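Local structure of DegV domain-containing protein Cgl2349/cg2579 (Corynebacterium glutamicum, 3EGL) at residues I212-N215 with E216-E219. The protein binds long-chain fatty acids such as palmitate and may play a role in lipid transport or fatty acid metabolism. Residues are numbered along the deposited sequence; the frame is centred on the assembly and turned at random.
Sequences IGQN and EARE
The end of the Gln214 amide lies against three successive backbone nitrogens of the turn that follows it: the atom modelled as NE2 is 2.7 Å from Ala217 N, 2.9 Å from Glu216 N and 3.3 Å from Arg218 N. A nitrogen facing three backbone nitrogens is chemically improbable, and the two ends of the amide have probably been exchanged in the model; with oxygen in that place, one acceptor could receive hydrogen bonds from the turn. Glutamine suits the position because its chain is long enough to fold back on residues further along. CG is wedged between the backbone N and C (chi1 63°), and a bend at chi2 (78°) folds the amide back over the turn. Arg218 then crosses the amide, its CG 3.9 Å from Gln214 CD, while whichever atom stands at the OE1 position of Gln214 lies over one face of the guanidinium, 3.3 Å from Arg218 NH1 and nearer the edge of the group than its centre.

The chain reverses at Glu216, whose positive phi of 54° puts it in the left-handed region. Glu216 is exposed, as befits a charged residue at the outside of a bend, and its side chain runs beside that of Asn215. The methyl of Ala217, which is buried, lies beside Gln214, CB to CB 4.2 Å, and also meets Val256 of strand 255-261.

Asp242 makes a long, weak ion pair with Arg218. The bound palmitic acid lies about 8 Å from the side chain of Asn215. This is a strand-to-loop turn of the DegV domain: strand 209-215, between parallel strand 237-242 and antiparallel strand 255-261 in a mixed sheet, ends here, and the loop leads on to helix 224-231, against which Ile212 packs.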
loop_
_atom_site.group_PDB
_atom_site.type_symbol
_atom_site.label_atom_id
_atom_site.label_comp_id
_atom_site.label_asym_id
_atom_site.label_seq_id
_atom_site.Cartn_x
_atom_site.Cartn_y
_atom_site.Cartn_z
ATOM N N ILE A 212 -7.778 -5.581 -5.413
ATOM C CA ILE A 212 -7.215 -6.893 -5.226
ATOM C C ILE A 212 -5.915 -6.954 -5.966
ATOM O O ILE A 212 -5.879 -6.692 -7.174
ATOM C CB ILE A 212 -8.163 -7.982 -5.710
ATOM C CG1 ILE A 212 -9.338 -8.084 -4.735
ATOM C CG2 ILE A 212 -7.429 -9.345 -5.803
ATOM C CD1 ILE A 212 -10.598 -8.682 -5.372
ATOM N N GLY A 213 -4.858 -7.284 -5.233
ATOM C CA GLY A 213 -3.514 -7.367 -5.786
ATOM C C GLY A 213 -3.109 -8.805 -5.983
ATOM O O GLY A 213 -3.504 -9.701 -5.212
ATOM N N GLN A 214 -2.306 -9.050 -7.009
ATOM C CA GLN A 214 -1.827 -10.416 -7.227
ATOM C C GLN A 214 -0.393 -10.432 -7.704
ATOM O O GLN A 214 0.061 -9.540 -8.437
ATOM C CB GLN A 214 -2.731 -11.192 -8.202
ATOM C CG GLN A 214 -2.803 -10.621 -9.604
ATOM C CD GLN A 214 -1.567 -10.960 -10.456
ATOM O OE1 GLN A 214 -1.134 -10.142 -11.261
ATOM N NE2 GLN A 214 -0.985 -12.154 -10.261
ATOM N N ASN A 215 0.311 -11.473 -7.303
ATOM C CA ASN A 215 1.599 -11.753 -7.881
ATOM C C ASN A 215 1.635 -13.185 -8.353
ATOM O O ASN A 215 1.718 -14.126 -7.533
ATOM C CB ASN A 215 2.730 -11.488 -6.887
ATOM C CG ASN A 215 4.074 -11.836 -7.466
ATOM O OD1 ASN A 215 4.776 -12.678 -6.939
ATOM N ND2 ASN A 215 4.414 -11.237 -8.598
ATOM N N GLU A 216 1.575 -13.340 -9.679
ATOM C CA GLU A 216 1.491 -14.656 -10.327
ATOM C C GLU A 216 0.332 -15.471 -9.790
ATOM O O GLU A 216 0.483 -16.660 -9.456
ATOM C CB GLU A 216 2.792 -15.417 -10.135
ATOM C CG GLU A 216 3.851 -14.890 -11.030
ATOM C CD GLU A 216 5.159 -15.546 -10.766
ATOM O OE1 GLU A 216 5.372 -16.731 -11.184
ATOM O OE2 GLU A 216 5.988 -14.852 -10.145
ATOM N N ALA A 217 -0.819 -14.815 -9.674
ATOM C CA ALA A 217 -1.995 -15.432 -9.085
ATOM C C ALA A 217 -3.260 -14.819 -9.712
ATOM O O ALA A 217 -4.265 -14.566 -9.015
ATOM C CB ALA A 217 -1.973 -15.248 -7.581
ATOM N N ARG A 218 -3.168 -14.563 -11.026
ATOM C CA ARG A 218 -4.263 -13.982 -11.820
ATOM C C ARG A 218 -5.611 -14.711 -11.659
ATOM O O ARG A 218 -6.629 -14.083 -11.325
ATOM C CB ARG A 218 -3.883 -13.912 -13.297
ATOM C CG ARG A 218 -2.675 -13.029 -13.520
ATOM C CD ARG A 218 -2.686 -12.395 -14.903
ATOM N NE ARG A 218 -1.406 -11.737 -15.158
ATOM C CZ ARG A 218 -1.154 -10.452 -14.925
ATOM N NH1 ARG A 218 -2.098 -9.650 -14.422
ATOM N NH2 ARG A 218 0.056 -9.966 -15.195
ATOM N N GLU A 219 -5.597 -16.028 -11.852
ATOM C CA GLU A 219 -6.787 -16.842 -11.651
ATOM C C GLU A 219 -7.331 -16.753 -10.241
ATOM O O GLU A 219 -8.536 -16.522 -10.034
ATOM C CB GLU A 219 -6.491 -18.305 -11.954
ATOM C CG GLU A 219 -7.661 -19.018 -12.566
ATOM C CD GLU A 219 -8.057 -18.390 -13.909
ATOM O OE1 GLU A 219 -9.282 -18.281 -14.178
ATOM O OE2 GLU A 219 -7.139 -17.985 -14.679
#